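Local coordinates for protein soluble lytic murein transglycosylase (Pseudomonas aeruginosa, PDB 5OHU) that cleaves the glycan strands of bacterial peptidoglycan as a soluble lytic transglycosylase, with both exolytic and endolytic turnover, at residues V483-A486 against K487-L491; N566-R569 against V570-S573; I631-W634 against H635-Y638. All coordinates share one frame; numbering follows the deposited sequence.

Overall arrangement
The three contacts are local ones, each folding a short run of chain onto itself, and together they illustrate how helix ends and turns are tied off. Interactions 1 and 2 both lie in the lysozyme-related SLT range: interaction 1 closes helix 479-488, and interaction 2 opens helix 569-578. Their centres are about 16 Å apart, and they do not touch. Interaction 3, a turn near the C-terminus, lies about 20 Å from interaction 1 but only about 10 Å from interaction 2, centre to centre. These two neighbours meet directly: Arg569 NE pairs with Glu636 OE1 at 2.8 Å, His635 NE2 probably bonds to Gly567 O, and Val570 packs on Val632.

Interaction 1: V483-A486 against K487-L491; sequences VREA and KNRGL
Glu485 and Arg489, one helical turn apart, bend in the same sense: in each, CG stands opposite the carbonyl carbon, and a second bend follows at chi2 (-73° in Glu485, -76° in Arg489). Arg489 bends once more at chi3 before its guanidinium comes alongside the carboxylate, their planes 49° apart. Their direct ion pair is long, with 3.9 Å from Glu485 OE1 to Arg489 NH1. A water bridges the gap, donating to Glu485 OE1 at 2.8 Å and accepting from Arg489 NH1 at 2.9 Å, where it lies at the edge of the guanidinium. Asn488 CB lies over one face of that same group, toward its rim. Glu485 is buried against Arg552 and Ala555 of helix 547-564, so this water-bridged pair sits where two helices meet.

In the main chain the regular helix bonds run out. Lys487 N, Asn488 N and Arg489 N still reach back four residues; the Asn488 N to Arg484 O bond is 2.8 Å long. Then the pattern changes. Leu491 N turns back to Ala486 O at 2.8 Å, while Gly490 N takes Lys487 O at 3.1 Å. Ala486 CB lies 4.4 Å from Leu491 CB, a loose apolar touch beside the two nested bonds. Gly490 takes up the positive phi with which the chain leaves the helix, and the pair of bonds makes this a Schellman motif, the classic C-terminal end of an alpha-helix.

Interaction 2: N566-R569 against V570-S573; sequences NGNR and VLAS
Asn568 reaches forward over the start of helix 569-578 and receives its first amides, while Arg569 and Val570 continue the chain into the helix. Asn568 CG is opposite the backbone N (chi1 179°), which carries OD1 over the amide N-H groups that have no earlier carbonyl to bond. Leu571 N donates to Asn568 OD1 at 3.1 Å, from well above the plane of the amide, and Val570 N makes a weak, strongly bent bond of 2.8 Å to the same oxygen. One face of the amide lies over the Leu571 side chain, with Asn568 CG 3.9 Å from Leu571 CD1.

Asparagine in this place is the N-cap, one of the standard ways of starting a helix; the main chain takes over at once, Ala572 N meeting Asn568 O at 2.9 Å.

Arg569 contributes its carbonyl rather than its charge to this contact. Arg569 O is gripped twice by Ser573, by N at 2.8 Å and by the hydroxyl OG at 2.7 Å, the two donors arriving from opposite faces of the carbonyl plane. Ser573 OG also bonds to Trp495, and the guanidinium of Arg569 leaves the helix for Glu636. Val570 stays beside the cap, its CB 3.2 Å from Asn568 OD1, and its side chain packs against Leu615, Trp598 and Ile599.

Interaction 3: I631-W634 against H635-Y638; sequences IVDW and HERY
His635 begins the second half of the turn by resting its ring beside Asp633, ND1 lying 3.7 Å from Asp633 CB. Its chi1 of 72° sets the imidazole between the backbone N and the carbonyl carbon, a crowded position from which the ring lies back beside Asp633. The far nitrogen, NE2, hydrogen-bonds to Gly567 O in the loop before helix 569-578.

Glu636 binds Asp633 twice over. Its extended side chain brings OE2 to Asp633 N, 2.7 Å away along a nearly straight N-H (176°), though the donor comes from above the carboxylate plane. In return Glu636 N donates to Asp633 O at 2.8 Å, closing a turn of type I geometry. The two carboxylates lie side by side, with Asp633 OD2 3.9 Å from Glu636 OE2. Such a pairing would probably be unfavourable alone; a water donating to both Asp633 OD2 and Glu636 OE1, and the Arg569 salt bridge to Glu636 OE1, with a long, weak ion pair to Asp633 OD2, probably offset some of it.

Arg637 adds a second, overlapping turn through a weak bond from its N to Trp634 O. Its aliphatic part runs alongside the indole, CD 3.9 Å from Trp634 CE3, and the guanidinium is inclined 41° to that ring. Val632 CG2 sits over one guanidinium face, 4.1 Å from Arg637 NH1. A water at the edge of the Arg637 guanidinium takes a bond from NH1 and donates to Val632 O, while NH2 pairs with Asp381.

Tyr638 then leaves the turn to begin strand 638-639, which pairs antiparallel with strand 593-594. The backbone of Arg637 bonds to Phe595, and Ile631, at the other end, packs between helix 374-383 and helix 605-624.

Interaction 1: V483-A486 against K487-L491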
ATOM      1  N   VAL A 483     -12.676 -17.672  21.140  1.00 33.20           N
ATOM      2  CA  VAL A 483     -12.220 -18.961  21.651  1.00 20.14           C
ATOM      3  C   VAL A 483     -13.290 -20.031  21.447  1.00 20.29           C
ATOM      4  O   VAL A 483     -12.992 -21.157  21.027  1.00 22.80           O
ATOM      5  CB  VAL A 483     -11.807 -18.806  23.131  1.00 32.18           C
ATOM      6  CG1 VAL A 483     -11.468 -20.158  23.766  1.00 20.73           C
ATOM      7  CG2 VAL A 483     -10.591 -17.859  23.233  1.00 20.48           C
ATOM      8  N   ARG A 484     -14.554 -19.689  21.707  1.00 20.90           N
ATOM      9  CA  ARG A 484     -15.643 -20.644  21.534  1.00 21.17           C
ATOM     10  C   ARG A 484     -15.768 -21.105  20.082  1.00 24.38           C
ATOM     11  O   ARG A 484     -15.840 -22.308  19.805  1.00 29.95           O
ATOM     12  CB  ARG A 484     -16.954 -20.023  22.021  1.00 25.28           C
ATOM     13  CG  ARG A 484     -18.160 -20.886  21.729  1.00 39.57           C
ATOM     14  CD  ARG A 484     -19.432 -20.256  22.213  1.00 50.66           C
ATOM     15  NE  ARG A 484     -19.248 -19.758  23.575  1.00 64.82           N
ATOM     16  CZ  ARG A 484     -19.446 -18.502  23.962  1.00 67.19           C
ATOM     17  NH1 ARG A 484     -19.846 -17.602  23.075  1.00 67.79           N
ATOM     18  NH2 ARG A 484     -19.248 -18.173  25.238  1.00 64.60           N
ATOM     19  N   GLU A 485     -15.799 -20.171  19.134  1.00 26.31           N
ATOM     20  CA  GLU A 485     -15.984 -20.595  17.751  1.00 24.79           C
ATOM     21  C   GLU A 485     -14.757 -21.310  17.231  1.00 24.52           C
ATOM     22  O   GLU A 485     -14.879 -22.252  16.440  1.00 25.96           O
ATOM     23  CB  GLU A 485     -16.358 -19.418  16.854  1.00 19.91           C
ATOM     24  CG  GLU A 485     -17.561 -18.644  17.401  1.00 23.23           C
ATOM     25  CD  GLU A 485     -18.862 -19.412  17.239  1.00 36.30           C
ATOM     26  OE1 GLU A 485     -18.975 -20.188  16.254  1.00 44.22           O
ATOM     27  OE2 GLU A 485     -19.754 -19.263  18.126  1.00 47.99           O
ATOM     28  N   ALA A 486     -13.564 -20.892  17.661  1.00 19.84           N
ATOM     29  CA  ALA A 486     -12.391 -21.681  17.309  1.00 20.46           C
ATOM     30  C   ALA A 486     -12.544 -23.118  17.797  1.00 24.94           C
ATOM     31  O   ALA A 486     -12.242 -24.071  17.064  1.00 21.12           O
ATOM     32  CB  ALA A 486     -11.128 -21.061  17.894  1.00 24.30           C
ATOM     33  N   LYS A 487     -13.021 -23.288  19.033  1.00 18.84           N
ATOM     34  CA  LYS A 487     -13.199 -24.623  19.588  1.00 30.31           C
ATOM     35  C   LYS A 487     -14.244 -25.405  18.802  1.00 26.49           C
ATOM     36  O   LYS A 487     -13.998 -26.545  18.402  1.00 22.49           O
ATOM     37  CB  LYS A 487     -13.596 -24.526  21.062  1.00 31.77           C
ATOM     38  CG  LYS A 487     -13.809 -25.890  21.706  1.00 40.00           C
ATOM     39  CD  LYS A 487     -13.792 -25.826  23.222  1.00 43.05           C
ATOM     40  CE  LYS A 487     -14.399 -27.085  23.801  1.00 51.41           C
ATOM     41  NZ  LYS A 487     -15.733 -27.372  23.183  1.00 57.80           N
ATOM     42  N   ASN A 488     -15.417 -24.792  18.568  1.00 19.39           N
ATOM     43  CA  ASN A 488     -16.472 -25.416  17.764  1.00 28.01           C
ATOM     44  C   ASN A 488     -15.980 -25.868  16.394  1.00 26.67           C
ATOM     45  O   ASN A 488     -16.361 -26.944  15.917  1.00 28.23           O
ATOM     46  CB  ASN A 488     -17.645 -24.454  17.587  1.00 26.58           C
ATOM     47  CG  ASN A 488     -18.421 -24.227  18.872  1.00 32.80           C
ATOM     48  OD1 ASN A 488     -18.134 -24.822  19.912  1.00 31.01           O
ATOM     49  ND2 ASN A 488     -19.402 -23.338  18.804  1.00 39.60           N
ATOM     50  N   ARG A 489     -15.148 -25.065  15.736  1.00 22.29           N
ATOM     51  CA  ARG A 489     -14.696 -25.395  14.391  1.00 22.15           C
ATOM     52  C   ARG A 489     -13.362 -26.140  14.370  1.00 20.78           C
ATOM     53  O   ARG A 489     -12.800 -26.352  13.293  1.00 27.30           O
ATOM     54  CB  ARG A 489     -14.619 -24.116  13.543  1.00 17.31           C
ATOM     55  CG  ARG A 489     -15.950 -23.377  13.424  1.00 17.82           C
ATOM     56  CD  ARG A 489     -16.884 -24.071  12.462  1.00 17.81           C
ATOM     57  NE  ARG A 489     -17.755 -25.056  13.129  1.00 20.58           N
ATOM     58  CZ  ARG A 489     -18.781 -24.775  13.939  1.00 21.85           C
ATOM     59  NH1 ARG A 489     -19.116 -23.519  14.204  1.00 20.20           N
ATOM     60  NH2 ARG A 489     -19.479 -25.764  14.475  1.00 19.44           N
ATOM     61  N   GLY A 490     -12.831 -26.525  15.527  1.00 23.25           N
ATOM     62  CA  GLY A 490     -11.586 -27.290  15.530  1.00 22.80           C
ATOM     63  C   GLY A 490     -10.337 -26.535  15.120  1.00 24.31           C
ATOM     64  O   GLY A 490      -9.406 -27.136  14.557  1.00 21.42           O
ATOM     65  N   LEU A 491     -10.282 -25.235  15.401  1.00 17.39           N
ATOM     66  CA  LEU A 491      -9.143 -24.406  15.031  1.00 19.39           C
ATOM     67  C   LEU A 491      -8.320 -24.023  16.251  1.00 19.93           C
ATOM     68  O   LEU A 491      -8.851 -23.888  17.358  1.00 18.06           O
ATOM     69  CB  LEU A 491      -9.591 -23.123  14.316  1.00 21.84           C
ATOM     70  CG  LEU A 491     -10.535 -23.339  13.132  1.00 26.51           C
ATOM     71  CD1 LEU A 491     -10.891 -22.007  12.507  1.00 23.99           C
ATOM     72  CD2 LEU A 491      -9.874 -24.218  12.110  1.00 15.31           C
TER
HETATM   73  O   HOH W   1     -18.217 -20.818  13.667  1.00 25.65           O

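Interaction 2: N566-R569 against V570-S573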
ATOM      1  N   ASN A 566      -5.755 -29.503   4.107  1.00 21.39           N
ATOM      2  CA  ASN A 566      -5.315 -30.560   5.021  1.00 28.53           C
ATOM      3  C   ASN A 566      -4.896 -30.011   6.382  1.00 23.86           C
ATOM      4  O   ASN A 566      -3.982 -30.527   7.018  1.00 21.67           O
ATOM      5  CB  ASN A 566      -4.201 -31.390   4.387  1.00 31.15           C
ATOM      6  CG  ASN A 566      -4.642 -32.008   3.070  1.00 48.00           C
ATOM      7  OD1 ASN A 566      -5.695 -32.639   2.997  1.00 50.84           O
ATOM      8  ND2 ASN A 566      -3.864 -31.788   2.014  1.00 51.15           N
ATOM      9  N   GLY A 567      -5.593 -28.976   6.849  1.00 24.20           N
ATOM     10  CA  GLY A 567      -5.324 -28.429   8.162  1.00 19.03           C
ATOM     11  C   GLY A 567      -4.010 -27.702   8.280  1.00 21.15           C
ATOM     12  O   GLY A 567      -3.497 -27.541   9.391  1.00 15.09           O
ATOM     13  N   ASN A 568      -3.438 -27.270   7.155  1.00 12.89           N
ATOM     14  CA  ASN A 568      -2.153 -26.584   7.142  1.00 15.12           C
ATOM     15  C   ASN A 568      -2.424 -25.078   7.165  1.00 12.23           C
ATOM     16  O   ASN A 568      -2.991 -24.536   6.214  1.00 17.67           O
ATOM     17  CB  ASN A 568      -1.349 -26.999   5.905  1.00 11.67           C
ATOM     18  CG  ASN A 568       0.010 -26.304   5.811  1.00 17.83           C
ATOM     19  OD1 ASN A 568       0.135 -25.103   6.056  1.00 16.54           O
ATOM     20  ND2 ASN A 568       1.025 -27.052   5.384  1.00 11.23           N
ATOM     21  N   ARG A 569      -1.988 -24.409   8.235  1.00 15.51           N
ATOM     22  CA  ARG A 569      -2.295 -22.994   8.451  1.00 12.66           C
ATOM     23  C   ARG A 569      -1.542 -22.098   7.477  1.00 12.38           C
ATOM     24  O   ARG A 569      -2.027 -21.012   7.134  1.00 15.61           O
ATOM     25  CB  ARG A 569      -1.953 -22.588   9.895  1.00 13.00           C
ATOM     26  CG  ARG A 569      -2.908 -23.057  11.012  1.00 13.43           C
ATOM     27  CD  ARG A 569      -2.235 -22.780  12.374  1.00 13.73           C
ATOM     28  NE  ARG A 569      -0.778 -22.956  12.276  1.00 13.44           N
ATOM     29  CZ  ARG A 569       0.118 -22.086  12.715  1.00 15.92           C
ATOM     30  NH1 ARG A 569      -0.288 -20.928  13.233  1.00 13.85           N
ATOM     31  NH2 ARG A 569       1.413 -22.355  12.559  1.00 13.26           N
ATOM     32  N   VAL A 570      -0.346 -22.508   7.055  1.00 16.06           N
ATOM     33  CA  VAL A 570       0.403 -21.730   6.069  1.00 13.30           C
ATOM     34  C   VAL A 570      -0.380 -21.621   4.766  1.00 16.85           C
ATOM     35  O   VAL A 570      -0.576 -20.527   4.221  1.00 11.68           O
ATOM     36  CB  VAL A 570       1.784 -22.354   5.821  1.00 15.09           C
ATOM     37  CG1 VAL A 570       2.572 -21.487   4.845  1.00 11.36           C
ATOM     38  CG2 VAL A 570       2.549 -22.522   7.134  1.00 14.30           C
ATOM     39  N   LEU A 571      -0.813 -22.760   4.232  1.00 13.13           N
ATOM     40  CA  LEU A 571      -1.567 -22.744   2.987  1.00 13.81           C
ATOM     41  C   LEU A 571      -2.931 -22.090   3.176  1.00 16.11           C
ATOM     42  O   LEU A 571      -3.366 -21.281   2.347  1.00 13.82           O
ATOM     43  CB  LEU A 571      -1.723 -24.169   2.474  1.00 11.30           C
ATOM     44  CG  LEU A 571      -0.395 -24.888   2.246  1.00 21.59           C
ATOM     45  CD1 LEU A 571      -0.645 -26.371   1.930  1.00 21.22           C
ATOM     46  CD2 LEU A 571       0.362 -24.212   1.106  1.00 15.35           C
ATOM     47  N   ALA A 572      -3.627 -22.438   4.263  1.00 13.30           N
ATOM     48  CA  ALA A 572      -4.961 -21.887   4.480  1.00 12.83           C
ATOM     49  C   ALA A 572      -4.913 -20.368   4.657  1.00 15.18           C
ATOM     50  O   ALA A 572      -5.798 -19.656   4.172  1.00 19.88           O
ATOM     51  CB  ALA A 572      -5.617 -22.553   5.687  1.00 12.71           C
ATOM     52  N   SER A 573      -3.884 -19.856   5.340  1.00 14.96           N
ATOM     53  CA  SER A 573      -3.755 -18.410   5.490  1.00 16.37           C
ATOM     54  C   SER A 573      -3.561 -17.757   4.135  1.00 18.23           C
ATOM     55  O   SER A 573      -4.185 -16.727   3.831  1.00 14.51           O
ATOM     56  CB  SER A 573      -2.590 -18.052   6.422  1.00 14.01           C
ATOM     57  OG  SER A 573      -2.835 -18.537   7.732  1.00 16.46           O
TER

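Interaction 3: I631-W634 against H635-Y638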
ATOM      1  N   ILE A 631       5.965 -21.218  15.473  1.00 13.85           N
ATOM      2  CA  ILE A 631       5.773 -20.458  14.234  1.00 14.51           C
ATOM      3  C   ILE A 631       5.143 -21.333  13.144  1.00 15.35           C
ATOM      4  O   ILE A 631       4.325 -20.856  12.348  1.00 15.53           O
ATOM      5  CB  ILE A 631       7.096 -19.821  13.775  1.00 13.42           C
ATOM      6  CG1 ILE A 631       6.850 -18.879  12.573  1.00 14.72           C
ATOM      7  CG2 ILE A 631       8.152 -20.880  13.430  1.00 13.15           C
ATOM      8  CD1 ILE A 631       6.126 -17.587  12.949  1.00 13.49           C
ATOM      9  N   VAL A 632       5.520 -22.619  13.076  1.00 14.05           N
ATOM     10  CA  VAL A 632       4.780 -23.616  12.307  1.00 12.72           C
ATOM     11  C   VAL A 632       4.734 -24.911  13.102  1.00 13.91           C
ATOM     12  O   VAL A 632       5.627 -25.226  13.893  1.00 18.87           O
ATOM     13  CB  VAL A 632       5.377 -23.913  10.914  1.00 19.37           C
ATOM     14  CG1 VAL A 632       5.038 -22.799   9.920  1.00 25.02           C
ATOM     15  CG2 VAL A 632       6.869 -24.154  11.034  1.00 14.50           C
ATOM     16  N   ASP A 633       3.689 -25.675  12.856  1.00 13.87           N
ATOM     17  CA  ASP A 633       3.508 -26.962  13.500  1.00 12.86           C
ATOM     18  C   ASP A 633       4.275 -28.052  12.757  1.00 12.47           C
ATOM     19  O   ASP A 633       4.634 -27.901  11.587  1.00 12.57           O
ATOM     20  CB  ASP A 633       2.017 -27.289  13.581  1.00 15.68           C
ATOM     21  CG  ASP A 633       1.317 -26.465  14.645  1.00 26.76           C
ATOM     22  OD1 ASP A 633       1.859 -26.370  15.774  1.00 32.25           O
ATOM     23  OD2 ASP A 633       0.251 -25.903  14.353  1.00 27.57           O
ATOM     24  N   TRP A 634       4.538 -29.154  13.472  1.00 16.49           N
ATOM     25  CA  TRP A 634       5.242 -30.294  12.877  1.00 14.57           C
ATOM     26  C   TRP A 634       4.644 -30.674  11.540  1.00 11.91           C
ATOM     27  O   TRP A 634       5.373 -30.891  10.567  1.00 13.90           O
ATOM     28  CB  TRP A 634       5.186 -31.518  13.793  1.00 12.38           C
ATOM     29  CG  TRP A 634       5.797 -31.327  15.106  1.00 18.73           C
ATOM     30  CD1 TRP A 634       5.178 -31.428  16.323  1.00 13.14           C
ATOM     31  CD2 TRP A 634       7.168 -31.028  15.370  1.00 12.73           C
ATOM     32  NE1 TRP A 634       6.068 -31.178  17.327  1.00 16.56           N
ATOM     33  CE2 TRP A 634       7.304 -30.939  16.777  1.00 14.57           C
ATOM     34  CE3 TRP A 634       8.293 -30.813  14.554  1.00 15.20           C
ATOM     35  CZ2 TRP A 634       8.525 -30.644  17.397  1.00 16.56           C
ATOM     36  CZ3 TRP A 634       9.519 -30.518  15.163  1.00 21.76           C
ATOM     37  CH2 TRP A 634       9.622 -30.438  16.582  1.00 16.89           C
ATOM     38  N   HIS A 635       3.319 -30.753  11.461  1.00 12.02           N
ATOM     39  CA  HIS A 635       2.739 -31.237  10.218  1.00 11.75           C
ATOM     40  C   HIS A 635       2.767 -30.208   9.102  1.00 11.94           C
ATOM     41  O   HIS A 635       2.395 -30.544   7.978  1.00 12.25           O
ATOM     42  CB  HIS A 635       1.304 -31.708  10.426  1.00 11.95           C
ATOM     43  CG  HIS A 635       0.322 -30.602  10.650  1.00 22.02           C
ATOM     44  ND1 HIS A 635       0.119 -30.022  11.888  1.00 20.38           N
ATOM     45  CD2 HIS A 635      -0.553 -30.003   9.804  1.00 16.17           C
ATOM     46  CE1 HIS A 635      -0.830 -29.104  11.791  1.00 20.19           C
ATOM     47  NE2 HIS A 635      -1.254 -29.074  10.538  1.00 21.42           N
ATOM     48  N   GLU A 636       3.196 -28.978   9.383  1.00 16.30           N
ATOM     49  CA  GLU A 636       3.241 -27.910   8.391  1.00 14.37           C
ATOM     50  C   GLU A 636       4.624 -27.697   7.780  1.00 15.68           C
ATOM     51  O   GLU A 636       4.739 -26.969   6.792  1.00 15.45           O
ATOM     52  CB  GLU A 636       2.763 -26.597   9.033  1.00 12.44           C
ATOM     53  CG  GLU A 636       1.339 -26.645   9.563  1.00 18.98           C
ATOM     54  CD  GLU A 636       0.969 -25.418  10.405  1.00 24.54           C
ATOM     55  OE1 GLU A 636      -0.243 -25.106  10.487  1.00 15.36           O
ATOM     56  OE2 GLU A 636       1.899 -24.786  10.987  1.00 16.52           O
ATOM     57  N   ARG A 637       5.674 -28.321   8.328  1.00 11.27           N
ATOM     58  CA  ARG A 637       7.032 -27.957   7.935  1.00 16.96           C
ATOM     59  C   ARG A 637       7.368 -28.362   6.496  1.00 24.45           C
ATOM     60  O   ARG A 637       8.258 -27.760   5.889  1.00 14.70           O
ATOM     61  CB  ARG A 637       8.028 -28.561   8.926  1.00 11.26           C
ATOM     62  CG  ARG A 637       7.673 -28.223  10.367  1.00 18.88           C
ATOM     63  CD  ARG A 637       8.735 -28.633  11.370  1.00 18.42           C
ATOM     64  NE  ARG A 637       9.928 -27.830  11.201  1.00 29.51           N
ATOM     65  CZ  ARG A 637      10.282 -26.817  11.992  1.00 27.57           C
ATOM     66  NH1 ARG A 637       9.536 -26.481  13.031  1.00 25.15           N
ATOM     67  NH2 ARG A 637      11.390 -26.143  11.732  1.00 33.54           N
ATOM     68  N   TYR A 638       6.701 -29.386   5.951  1.00 10.68           N
ATOM     69  CA  TYR A 638       6.840 -29.781   4.553  1.00 22.48           C
ATOM     70  C   TYR A 638       5.462 -30.036   3.969  1.00 18.60           C
ATOM     71  O   TYR A 638       4.544 -30.459   4.678  1.00 24.76           O
ATOM     72  CB  TYR A 638       7.638 -31.076   4.344  1.00 21.18           C
ATOM     73  CG  TYR A 638       9.090 -31.022   4.680  1.00 19.69           C
ATOM     74  CD1 TYR A 638       9.991 -30.465   3.799  1.00 16.42           C
ATOM     75  CD2 TYR A 638       9.571 -31.560   5.874  1.00 10.44           C
ATOM     76  CE1 TYR A 638      11.337 -30.406   4.103  1.00 23.98           C
ATOM     77  CE2 TYR A 638      10.908 -31.513   6.177  1.00 19.51           C
ATOM     78  CZ  TYR A 638      11.791 -30.938   5.274  1.00 25.08           C
ATOM     79  OH  TYR A 638      13.137 -30.872   5.549  1.00 29.70           O
TER
HETATM   80  O   HOH W   2       7.306 -27.384  14.244  1.00 27.19           O
HETATM   81  O   HOH W   3      -1.774 -26.305  12.385  1.00 24.64           O